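Local structure of protein piwi (Drosophila melanogaster, 6KR6) at residues 360-365 / 735-739; 205-209 / 697-701; 526-532 / 797-803; 594-598 / 783-788; 98-102 / 115-119. The protein binds piRNAs of 24 to 30 nucleotides and, in complex with them, represses transposable elements by governing their methylation and silencing. All blocks are in the same frame, centred on the assembly; numbering follows the deposited sequence.

Contact 1 (360-365 / 735-739); sequences MNPKQR and QGTVS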
# COMPACT_ATOMS: atom_id res chain seq x y z
N MET A 360 9.38 -0.28 14.62
CA MET A 360 8.94 -0.05 15.99
C MET A 360 8.43 -1.33 16.62
O MET A 360 7.62 -2.05 16.02
CB MET A 360 7.85 1.03 16.04
CG MET A 360 8.34 2.43 15.72
SD MET A 360 7.27 3.67 16.45
CE MET A 360 7.17 3.02 18.11
N ASN A 361 8.91 -1.62 17.82
CA ASN A 361 8.38 -2.70 18.63
C ASN A 361 6.90 -2.43 18.94
O ASN A 361 6.48 -1.27 19.01
CB ASN A 361 9.18 -2.83 19.92
CG ASN A 361 8.76 -4.02 20.77
OD1 ASN A 361 7.80 -3.94 21.54
ND2 ASN A 361 9.48 -5.12 20.63
N PRO A 362 6.09 -3.48 19.09
CA PRO A 362 4.68 -3.25 19.45
C PRO A 362 4.50 -2.49 20.75
O PRO A 362 3.61 -1.63 20.85
CB PRO A 362 4.12 -4.68 19.55
CG PRO A 362 4.95 -5.47 18.60
CD PRO A 362 6.34 -4.88 18.69
N LYS A 363 5.34 -2.76 21.76
CA LYS A 363 5.21 -2.06 23.04
C LYS A 363 5.53 -0.57 22.89
O LYS A 363 4.86 0.27 23.49
CB LYS A 363 6.13 -2.70 24.08
N GLN A 364 6.54 -0.24 22.08
CA GLN A 364 6.89 1.16 21.87
C GLN A 364 5.76 1.90 21.15
O GLN A 364 5.45 3.06 21.49
CB GLN A 364 8.19 1.25 21.07
CG GLN A 364 9.36 0.51 21.71
CD GLN A 364 10.57 0.42 20.81
OE1 GLN A 364 10.45 0.24 19.60
NE2 GLN A 364 11.76 0.55 21.40
N ARG A 365 5.13 1.25 20.17
CA ARG A 365 4.00 1.85 19.47
C ARG A 365 2.83 2.06 20.42
O ARG A 365 2.18 3.12 20.39
CB ARG A 365 3.61 0.98 18.29
CG ARG A 365 2.66 1.62 17.29
CD ARG A 365 2.41 0.71 16.10
NE ARG A 365 3.61 0.53 15.27
CZ ARG A 365 3.84 1.21 14.15
NH1 ARG A 365 2.97 2.11 13.72
NH2 ARG A 365 4.95 0.99 13.46
N GLN A 735 10.92 -8.90 13.98
CA GLN A 735 11.04 -7.58 14.56
C GLN A 735 10.05 -6.63 13.90
O GLN A 735 9.62 -6.84 12.76
CB GLN A 735 12.47 -7.03 14.41
N GLY A 736 9.69 -5.58 14.63
CA GLY A 736 8.75 -4.60 14.12
C GLY A 736 7.32 -4.89 14.53
O GLY A 736 7.03 -5.74 15.38
N THR A 737 6.41 -4.16 13.90
CA THR A 737 4.98 -4.29 14.15
C THR A 737 4.30 -4.89 12.93
O THR A 737 4.65 -4.56 11.79
CB THR A 737 4.35 -2.93 14.48
OG1 THR A 737 5.35 -2.06 15.01
CG2 THR A 737 3.25 -3.10 15.50
N VAL A 738 3.33 -5.78 13.16
CA VAL A 738 2.65 -6.43 12.06
C VAL A 738 1.73 -5.43 11.36
O VAL A 738 1.03 -4.65 12.01
CB VAL A 738 1.84 -7.65 12.54
CG1 VAL A 738 1.44 -8.51 11.35
CG2 VAL A 738 2.63 -8.45 13.52
N SER A 739 1.73 -5.47 10.03
CA SER A 739 0.73 -4.78 9.24
C SER A 739 -0.22 -5.81 8.67
O SER A 739 0.16 -6.54 7.74
CB SER A 739 1.39 -3.98 8.11
OG SER A 739 2.51 -3.25 8.59
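The hydroxyl of T737 bonds to two residues of segment 360-365, as donor to M360 and as acceptor from R365. The bond from T737 OG1 to M360 O is very short, 2.5 Å, and that from R365 NE to T737 OG1 is 3.1 Å; a weak second bond from R365 NH2 to the same OG1 spans 3.4 Å. The oxygen lies at the edge of the guanidinium, whose NH1 forms a salt bridge with E220. T737 N, 3.2 Å from M360 O, is at too poor an angle to bond. These partners flank the helix start, where N361 is the N-cap and completes a capping box with Q364: K363 N donates to N361 OD1 at 2.7 Å, and N361 N to Q364 OE1 at 3.0 Å. The bonds of T737 tie the start of helix 362-378 to the PIWI-domain loop that links strands 725-729 and 741-745. G736 passes close to the residue before the cap, its CA 3.4 Å from M360 O in a CA-H...O contact, at backbone angles (94/-169) that suit glycine. The ring of P362 rests beside it, P362 CD 3.5 Å from G736 O and P362 CG 4.3 Å from T737 CG2.

Contact 2 (205-209 / 697-701); sequences ETSIR and MNTRF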
# COMPACT_ATOMS: atom_id res chain seq x y z
N GLU A 205 -2.11 9.33 12.18
CA GLU A 205 -3.19 9.07 11.25
C GLU A 205 -4.42 8.62 12.02
O GLU A 205 -4.33 7.79 12.93
CB GLU A 205 -2.77 7.99 10.24
CG GLU A 205 -3.77 7.74 9.12
CD GLU A 205 -3.27 6.71 8.13
OE1 GLU A 205 -4.10 5.95 7.59
OE2 GLU A 205 -2.05 6.66 7.89
N THR A 206 -5.58 9.16 11.64
CA THR A 206 -6.80 9.00 12.41
C THR A 206 -7.89 8.38 11.54
O THR A 206 -7.96 8.61 10.33
CB THR A 206 -7.29 10.36 12.95
OG1 THR A 206 -6.15 11.18 13.24
CG2 THR A 206 -8.08 10.16 14.21
N SER A 207 -8.74 7.57 12.17
CA SER A 207 -9.87 6.96 11.47
C SER A 207 -11.01 6.72 12.45
O SER A 207 -10.81 6.68 13.67
CB SER A 207 -9.46 5.65 10.78
OG SER A 207 -8.92 4.72 11.71
N ILE A 208 -12.21 6.56 11.91
CA ILE A 208 -13.42 6.40 12.70
C ILE A 208 -14.26 5.28 12.11
O ILE A 208 -14.45 5.22 10.89
CB ILE A 208 -14.23 7.72 12.78
CG1 ILE A 208 -15.62 7.47 13.36
CG2 ILE A 208 -14.31 8.38 11.41
CD1 ILE A 208 -16.46 8.71 13.46
N ARG A 209 -14.75 4.38 12.96
CA ARG A 209 -15.47 3.20 12.53
C ARG A 209 -16.83 3.13 13.22
O ARG A 209 -16.96 3.45 14.40
CB ARG A 209 -14.67 1.93 12.83
CG ARG A 209 -13.28 1.92 12.22
CD ARG A 209 -13.35 2.03 10.71
NE ARG A 209 -12.92 0.80 10.06
CZ ARG A 209 -11.67 0.56 9.68
NH1 ARG A 209 -11.35 -0.59 9.10
NH2 ARG A 209 -10.72 1.47 9.89
N MET A 697 -1.56 -0.49 6.75
CA MET A 697 -0.69 -0.02 7.81
C MET A 697 -1.40 0.93 8.76
O MET A 697 -0.80 1.36 9.75
CB MET A 697 0.54 0.68 7.22
CG MET A 697 1.46 -0.25 6.43
SD MET A 697 2.83 0.60 5.61
CE MET A 697 3.69 1.32 7.00
N ASN A 698 -2.67 1.26 8.49
CA ASN A 698 -3.40 2.20 9.33
C ASN A 698 -4.05 1.50 10.52
O ASN A 698 -4.10 2.05 11.62
CB ASN A 698 -4.45 2.94 8.49
CG ASN A 698 -5.65 3.37 9.30
OD1 ASN A 698 -6.65 2.64 9.38
ND2 ASN A 698 -5.57 4.55 9.90
N THR A 699 -4.57 0.29 10.30
CA THR A 699 -5.28 -0.46 11.33
C THR A 699 -4.43 -1.64 11.77
O THR A 699 -3.99 -2.44 10.94
CB THR A 699 -6.62 -0.96 10.80
OG1 THR A 699 -7.45 0.17 10.45
CG2 THR A 699 -7.33 -1.80 11.85
N ARG A 700 -4.19 -1.74 13.08
CA ARG A 700 -3.42 -2.83 13.66
C ARG A 700 -4.21 -3.46 14.80
O ARG A 700 -5.19 -2.90 15.29
CB ARG A 700 -2.05 -2.34 14.17
CG ARG A 700 -1.43 -1.23 13.33
CD ARG A 700 0.01 -1.55 12.96
NE ARG A 700 0.58 -0.49 12.14
CZ ARG A 700 1.72 -0.59 11.46
NH1 ARG A 700 2.16 0.43 10.74
NH2 ARG A 700 2.42 -1.72 11.51
N PHE A 701 -3.76 -4.64 15.21
CA PHE A 701 -4.31 -5.32 16.37
C PHE A 701 -3.30 -6.37 16.83
O PHE A 701 -2.51 -6.87 16.03
CB PHE A 701 -5.67 -5.96 16.07
CG PHE A 701 -5.68 -6.82 14.84
CD1 PHE A 701 -5.40 -8.18 14.92
CD2 PHE A 701 -5.98 -6.28 13.60
CE1 PHE A 701 -5.41 -8.97 13.78
CE2 PHE A 701 -6.00 -7.06 12.47
CZ PHE A 701 -5.71 -8.41 12.56
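N698 reaches from its loop across the strand 205-209, its side-chain amide lying over S207 with E205 and R209 to its flanks. The strand segment belongs to 198-210, in the large branched sheet that also includes the central strands of the RNase H-like PIWI domain; the loop leaves one of those strands, 687-695. No backbone pairing joins the two segments, whose nearest CA atoms, those of E205 and N698, are 7.1 Å apart, so side chains bridge the gap. E205, S207 and R209, every second residue of the strand, point toward the loop. E205 OE1 lies 3.1 Å from N698 ND2, and S207 OG lies 3.8 Å from the same nitrogen. R209 extends past the other end of the amide, where N698 OD1 is near the guanidinium plane; its NH1 makes a weak hydrogen bond to Y727. F70 of strand 70-74 packs against S207, R209 and T699. Within the loop the amide oxygen is held by its neighbour: T699 OG1 donates to N698 OD1 at 2.8 Å, while R209 NH2 is 3.6 Å from T699 OG1.

Contact 3 (526-532 / 797-803); sequences YVDRAVP and SIPQNAL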
# COMPACT_ATOMS: atom_id res chain seq x y z
N TYR A 526 15.93 -12.37 -21.16
CA TYR A 526 14.48 -12.51 -21.21
C TYR A 526 13.84 -11.77 -22.38
O TYR A 526 12.86 -12.27 -22.95
CB TYR A 526 13.85 -12.02 -19.91
CG TYR A 526 14.22 -12.84 -18.69
CD1 TYR A 526 14.50 -14.20 -18.81
CD2 TYR A 526 14.27 -12.27 -17.43
CE1 TYR A 526 14.83 -14.95 -17.70
CE2 TYR A 526 14.60 -13.02 -16.31
CZ TYR A 526 14.88 -14.36 -16.46
OH TYR A 526 15.21 -15.11 -15.35
N VAL A 527 14.35 -10.60 -22.75
CA VAL A 527 13.67 -9.77 -23.74
C VAL A 527 14.19 -10.09 -25.14
O VAL A 527 13.40 -10.39 -26.04
CB VAL A 527 13.86 -8.27 -23.43
CG1 VAL A 527 13.18 -7.42 -24.49
CG2 VAL A 527 13.31 -7.95 -22.05
N ASP A 528 15.51 -10.02 -25.32
CA ASP A 528 16.08 -10.32 -26.63
C ASP A 528 16.05 -11.81 -26.92
O ASP A 528 15.70 -12.23 -28.03
CB ASP A 528 17.50 -9.78 -26.71
CG ASP A 528 17.57 -8.27 -26.57
OD1 ASP A 528 16.57 -7.59 -26.91
OD2 ASP A 528 18.61 -7.75 -26.12
N ARG A 529 16.42 -12.64 -25.95
CA ARG A 529 16.36 -14.08 -26.06
C ARG A 529 15.31 -14.62 -25.09
O ARG A 529 14.55 -13.86 -24.49
CB ARG A 529 17.75 -14.69 -25.82
CG ARG A 529 18.89 -13.92 -26.47
CD ARG A 529 18.68 -13.76 -27.97
NE ARG A 529 18.81 -15.02 -28.70
CZ ARG A 529 19.94 -15.44 -29.26
NH1 ARG A 529 21.04 -14.70 -29.18
NH2 ARG A 529 19.96 -16.60 -29.89
N ALA A 530 15.26 -15.95 -24.95
CA ALA A 530 14.27 -16.60 -24.09
C ALA A 530 14.93 -17.71 -23.27
O ALA A 530 14.63 -18.89 -23.40
CB ALA A 530 13.11 -17.15 -24.92
N VAL A 531 15.85 -17.31 -22.39
CA VAL A 531 16.59 -18.24 -21.54
C VAL A 531 16.46 -17.80 -20.09
O VAL A 531 16.86 -16.68 -19.75
CB VAL A 531 18.07 -18.33 -21.94
CG1 VAL A 531 18.81 -19.29 -21.01
CG2 VAL A 531 18.22 -18.76 -23.39
N PRO A 532 15.89 -18.62 -19.21
CA PRO A 532 15.86 -18.25 -17.78
C PRO A 532 17.26 -18.22 -17.20
O PRO A 532 18.09 -19.09 -17.46
CB PRO A 532 15.00 -19.35 -17.15
CG PRO A 532 15.08 -20.49 -18.10
CD PRO A 532 15.21 -19.90 -19.47
N SER A 797 10.97 -3.54 -20.86
CA SER A 797 10.37 -4.09 -22.07
C SER A 797 9.65 -5.38 -21.71
O SER A 797 9.80 -5.92 -20.61
CB SER A 797 11.41 -4.33 -23.17
OG SER A 797 11.80 -3.11 -23.77
N ILE A 798 8.85 -5.86 -22.65
CA ILE A 798 8.03 -7.05 -22.42
C ILE A 798 8.86 -8.30 -22.67
O ILE A 798 9.45 -8.43 -23.76
CB ILE A 798 6.79 -7.02 -23.31
CG1 ILE A 798 5.97 -5.76 -23.04
CG2 ILE A 798 5.94 -8.26 -23.08
CD1 ILE A 798 5.53 -5.61 -21.60
N PRO A 799 8.95 -9.22 -21.72
CA PRO A 799 9.69 -10.46 -21.95
C PRO A 799 9.03 -11.31 -23.03
O PRO A 799 7.84 -11.21 -23.30
CB PRO A 799 9.65 -11.16 -20.59
CG PRO A 799 9.35 -10.07 -19.60
CD PRO A 799 8.47 -9.11 -20.33
N GLN A 800 9.85 -12.17 -23.65
CA GLN A 800 9.35 -13.03 -24.71
C GLN A 800 8.31 -14.00 -24.17
O GLN A 800 8.35 -14.43 -23.01
CB GLN A 800 10.51 -13.79 -25.36
CG GLN A 800 11.42 -12.92 -26.20
CD GLN A 800 11.97 -13.65 -27.41
OE1 GLN A 800 11.77 -14.85 -27.57
NE2 GLN A 800 12.66 -12.91 -28.28
N ASN A 801 7.37 -14.37 -25.04
CA ASN A 801 6.22 -15.17 -24.66
C ASN A 801 6.53 -16.65 -24.49
O ASN A 801 5.63 -17.42 -24.15
CB ASN A 801 5.10 -15.00 -25.70
CG ASN A 801 4.57 -13.58 -25.77
OD1 ASN A 801 5.22 -12.70 -26.33
ND2 ASN A 801 3.40 -13.36 -25.19
N ALA A 802 7.78 -17.08 -24.71
CA ALA A 802 8.11 -18.48 -24.51
C ALA A 802 8.18 -18.86 -23.04
O ALA A 802 8.05 -20.04 -22.70
CB ALA A 802 9.44 -18.82 -25.19
N LEU A 803 8.38 -17.89 -22.15
CA LEU A 803 8.54 -18.13 -20.73
C LEU A 803 7.22 -18.04 -19.96
O LEU A 803 7.24 -17.82 -18.74
CB LEU A 803 9.55 -17.13 -20.15
CG LEU A 803 10.81 -16.95 -20.99
CD1 LEU A 803 11.60 -15.72 -20.55
CD2 LEU A 803 11.67 -18.19 -20.92
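One nearly linear backbone hydrogen bond, from Q800 N to Y526 O at 3.1 Å with an angle of 176° at the hydrogen, fixes the C-terminal tail to the end of helix 515-528. A wider pi-type turn occurs here, and the Q800 side chain extends along the carbonyls that follow: Q800 NE2 makes a weak hydrogen bond of 3.5 Å to V527 O, and its CG touches the same oxygen at 3.2 Å. The tail thus packs against the MID domain, the Rossmann-like part of Argonaute proteins, in which this helix precedes strand 533-537 of the four-stranded parallel sheet. Nearby, Q556 and the C-terminal L810 bind a zinc ion in this structure; magnesium binding there is inferred by similarity. On one flank of the central bond V527 meets the approaching tail, V527 CG1 lying 3.8 Å from S797 CB. On the other, L803 fills a hollow lined by Y526, A530 and P532, with Y526 CD1 to L803 CD1 at 3.7 Å and P532 CD to L803 CD2 at 4.2 Å. Y808 adds an edge-to-face ring contact with Y526 and also packs on L803. Farther out, A530 CB lies 4.0 Å from A802 CB.

Contact 4 (594-598 / 783-788); sequences GALIA and YAKKLA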
# COMPACT_ATOMS: atom_id res chain seq x y z
N GLY A 594 1.74 -3.65 -15.95
CA GLY A 594 0.82 -4.52 -15.24
C GLY A 594 1.13 -5.98 -15.48
O GLY A 594 1.22 -6.43 -16.63
N ALA A 595 1.31 -6.72 -14.39
CA ALA A 595 1.65 -8.13 -14.42
C ALA A 595 0.49 -8.96 -13.88
O ALA A 595 -0.12 -8.60 -12.85
CB ALA A 595 2.92 -8.41 -13.62
N LEU A 596 0.20 -10.06 -14.56
CA LEU A 596 -0.91 -10.95 -14.24
C LEU A 596 -0.41 -12.39 -14.18
O LEU A 596 0.22 -12.88 -15.12
CB LEU A 596 -2.03 -10.83 -15.28
CG LEU A 596 -3.29 -11.64 -14.99
CD1 LEU A 596 -4.51 -10.73 -14.96
CD2 LEU A 596 -3.48 -12.76 -16.01
N ILE A 597 -0.69 -13.05 -13.06
CA ILE A 597 -0.31 -14.43 -12.81
C ILE A 597 -1.59 -15.25 -12.64
O ILE A 597 -2.56 -14.76 -12.06
CB ILE A 597 0.58 -14.56 -11.55
CG1 ILE A 597 1.58 -13.40 -11.49
CG2 ILE A 597 1.29 -15.90 -11.53
CD1 ILE A 597 2.55 -13.33 -12.65
N ALA A 598 -1.58 -16.48 -13.13
CA ALA A 598 -2.78 -17.31 -13.14
C ALA A 598 -2.40 -18.76 -12.89
O ALA A 598 -1.59 -19.33 -13.62
CB ALA A 598 -3.52 -17.17 -14.46
N TYR A 783 3.77 -12.81 -6.77
CA TYR A 783 4.37 -13.09 -8.07
C TYR A 783 4.15 -11.94 -9.04
O TYR A 783 5.08 -11.54 -9.76
CB TYR A 783 3.78 -14.38 -8.65
CG TYR A 783 4.27 -15.66 -8.00
CD1 TYR A 783 5.62 -15.87 -7.75
CD2 TYR A 783 3.37 -16.66 -7.65
CE1 TYR A 783 6.06 -17.04 -7.17
CE2 TYR A 783 3.81 -17.83 -7.06
CZ TYR A 783 5.15 -18.01 -6.82
OH TYR A 783 5.58 -19.18 -6.23
N ALA A 784 2.94 -11.39 -9.07
CA ALA A 784 2.65 -10.27 -9.95
C ALA A 784 3.48 -9.05 -9.58
O ALA A 784 4.02 -8.37 -10.46
CB ALA A 784 1.16 -9.93 -9.91
N LYS A 785 3.62 -8.77 -8.28
CA LYS A 785 4.44 -7.64 -7.87
C LYS A 785 5.90 -7.86 -8.26
O LYS A 785 6.56 -6.94 -8.75
CB LYS A 785 4.33 -7.40 -6.36
CG LYS A 785 4.81 -6.01 -5.94
CD LYS A 785 5.04 -5.90 -4.44
CE LYS A 785 6.45 -6.32 -4.06
NZ LYS A 785 6.75 -6.01 -2.63
N LYS A 786 6.41 -9.08 -8.05
CA LYS A 786 7.79 -9.39 -8.43
C LYS A 786 8.02 -9.17 -9.92
O LYS A 786 8.98 -8.51 -10.32
CB LYS A 786 8.12 -10.83 -8.04
CG LYS A 786 9.58 -11.22 -8.24
CD LYS A 786 10.43 -10.80 -7.05
CE LYS A 786 11.90 -11.16 -7.26
NZ LYS A 786 12.53 -10.29 -8.29
N LEU A 787 7.12 -9.71 -10.75
CA LEU A 787 7.30 -9.60 -12.20
C LEU A 787 7.18 -8.16 -12.67
O LEU A 787 7.97 -7.69 -13.49
CB LEU A 787 6.30 -10.50 -12.91
CG LEU A 787 6.27 -10.51 -14.44
CD1 LEU A 787 7.66 -10.73 -15.03
CD2 LEU A 787 5.31 -11.57 -14.94
N ALA A 788 6.19 -7.42 -12.15
CA ALA A 788 6.01 -6.03 -12.55
C ALA A 788 7.20 -5.18 -12.13
O ALA A 788 7.67 -4.33 -12.90
CB ALA A 788 4.72 -5.47 -11.97
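G594 opens a segment of strand 592-599 in the RNase H-like PIWI sheet, whose face is covered here by helix 779-795. The two segments run at 141° to each other, and their axes approach to 7.1 Å, a closeness made possible by small residues. G594 itself keeps clear of the helix and pairs through its backbone with T613. A595 points straight at the helix: its CB is 3.3 Å from A784 O, 4.0 Å from L787 CB and 3.8 Å from A788 CB, so a single methyl fits against one turn. Next along the strand, L596 turns to the other face, where M628, I629 and A632 of helix 625-640 receive it. I597 again faces helix 779-795 and spreads over Y783, A784 and L787. A784 lies close to D581, an active-site residue by similarity that binds zinc in this structure, while K785, on the side of the helix turned from the strand, forms a salt bridge with a phosphate of the bound RNA. The same helix therefore joins the catalytic-domain core to the RNA. The branched side chain of I597 makes its closest approaches through CG1, 3.4 Å from A784 N and 3.7 Å from Y783 CB.

Contact 5 (98-102 / 115-119); sequences RMGVL and FDGLQ. With ZN (zinc ion), chain L.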
# COMPACT_ATOMS: atom_id res chain seq x y z
N ARG A 98 -24.00 35.79 9.61
CA ARG A 98 -25.08 34.94 10.09
C ARG A 98 -24.58 33.98 11.16
O ARG A 98 -25.28 33.69 12.14
CB ARG A 98 -25.69 34.16 8.93
CG ARG A 98 -26.14 35.03 7.76
CD ARG A 98 -26.45 34.19 6.53
NE ARG A 98 -27.84 33.76 6.49
CZ ARG A 98 -28.32 32.87 5.62
NH1 ARG A 98 -27.51 32.32 4.73
NH2 ARG A 98 -29.60 32.54 5.65
N MET A 99 -23.36 33.46 10.99
CA MET A 99 -22.77 32.58 12.00
C MET A 99 -22.61 33.31 13.33
O MET A 99 -22.94 32.77 14.39
CB MET A 99 -21.43 32.04 11.52
CG MET A 99 -21.53 31.22 10.24
SD MET A 99 -19.96 30.47 9.78
CE MET A 99 -19.61 29.52 11.26
N GLY A 100 -22.11 34.55 13.29
CA GLY A 100 -22.01 35.34 14.51
C GLY A 100 -23.37 35.65 15.12
O GLY A 100 -23.54 35.60 16.35
N VAL A 101 -24.35 35.96 14.28
CA VAL A 101 -25.68 36.30 14.76
C VAL A 101 -26.31 35.10 15.47
O VAL A 101 -26.96 35.25 16.51
CB VAL A 101 -26.56 36.80 13.60
CG1 VAL A 101 -28.03 36.69 13.94
CG2 VAL A 101 -26.20 38.24 13.25
N LEU A 102 -26.12 33.90 14.93
CA LEU A 102 -26.62 32.72 15.61
C LEU A 102 -25.80 32.41 16.86
O LEU A 102 -26.34 31.96 17.88
CB LEU A 102 -26.64 31.51 14.67
CG LEU A 102 -27.93 30.67 14.70
CD1 LEU A 102 -27.78 29.44 13.81
CD2 LEU A 102 -28.31 30.25 16.11
N PHE A 115 -22.67 25.06 12.31
CA PHE A 115 -23.51 25.96 11.53
C PHE A 115 -22.73 26.45 10.33
O PHE A 115 -21.61 26.95 10.47
CB PHE A 115 -23.98 27.14 12.39
CG PHE A 115 -24.99 28.02 11.71
CD1 PHE A 115 -26.13 27.47 11.15
CD2 PHE A 115 -24.80 29.39 11.64
CE1 PHE A 115 -27.07 28.27 10.53
CE2 PHE A 115 -25.74 30.20 11.02
CZ PHE A 115 -26.87 29.64 10.46
N ASP A 116 -23.31 26.30 9.14
CA ASP A 116 -22.64 26.76 7.92
C ASP A 116 -23.24 28.05 7.37
O ASP A 116 -22.87 28.48 6.28
CB ASP A 116 -22.67 25.67 6.85
CG ASP A 116 -24.01 25.58 6.15
OD1 ASP A 116 -25.04 25.81 6.81
OD2 ASP A 116 -24.03 25.28 4.94
N GLY A 117 -24.14 28.69 8.12
CA GLY A 117 -24.92 29.79 7.60
C GLY A 117 -26.29 29.39 7.10
O GLY A 117 -27.13 30.27 6.87
N LEU A 118 -26.53 28.09 6.94
CA LEU A 118 -27.83 27.59 6.50
C LEU A 118 -28.13 26.27 7.20
O LEU A 118 -29.13 26.15 7.91
CB LEU A 118 -27.86 27.42 4.98
CG LEU A 118 -29.18 27.73 4.27
CD1 LEU A 118 -30.26 26.71 4.63
CD2 LEU A 118 -29.64 29.14 4.60
N GLN A 119 -27.27 25.27 7.00
CA GLN A 119 -27.42 24.00 7.69
C GLN A 119 -26.92 24.12 9.12
O GLN A 119 -25.88 24.74 9.38
CB GLN A 119 -26.65 22.90 6.96
CG GLN A 119 -26.75 22.94 5.44
CD GLN A 119 -28.03 22.34 4.89
OE1 GLN A 119 -28.79 21.67 5.61
NE2 GLN A 119 -28.28 22.56 3.60
ZN ZN L . -30.35 20.33 5.36
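A methyl group of L102 sits almost exactly on the axis of the F115 ring: L102 CD1 is 3.4 Å from the ring centroid and only 7° off the normal, a CH-pi contact over the face. F115 ends the short strand 114-115 and points into helix 95-103, so that the ring edge faces R98 O, 3.7 Å from F115 CE2, and the CA of M99; the M99 side chain also packs on the ring, M99 CG 4.0 Å from F115 CD2. R98 extends over the turn that follows. Its NH1 lies 3.0 Å from G117 O, but the oxygen is over the guanidinium face and the angle is too poor for a hydrogen bond; NH2 packs at 3.6 Å from L118 CD2 and forms a salt bridge with E87 on strand 82-88.

The turn is held internally by D116, whose OD1 accepts from L118 N at 2.7 Å, giving an Asx turn, and also from Q119 N at a very short 2.3 Å. G117 adopts phi/psi of 96/-13, where a CB would collide with the preceding carbonyl. Q119, beyond reach of the helix, coordinates zinc, Q119 OE1 to ZN at 2.1 Å, with H83 and H85 completing the protein ligands. Together these parts form a helix packed on a tight turn between neighbouring antiparallel strands, 114-115 and 119-122, of the five-stranded sheet in the Argonaute N domain.

From the N terminus, contact 5 comes first and closes a short loop inside the N domain, in series with all the others. Contact 2 then opens at 205-209, contact 1 at 360-365, contact 3 at 526-532 and contact 4 at 594-598. Contact 2 closes at 697-701 and contact 1 at 735-739, so these two cross each other and both cross contacts 3 and 4. Contact 4 closes at 783-788, nested within the loop that contact 3 completes at 797-803. Contacts 1 and 2 touch through R700, joining strand 198-210 and the start of helix 362-378 to loops of the PIWI domain. Contacts 3 and 4 join the PIWI core, tail and MID domain; contact 5 lies across the chain's centre from both.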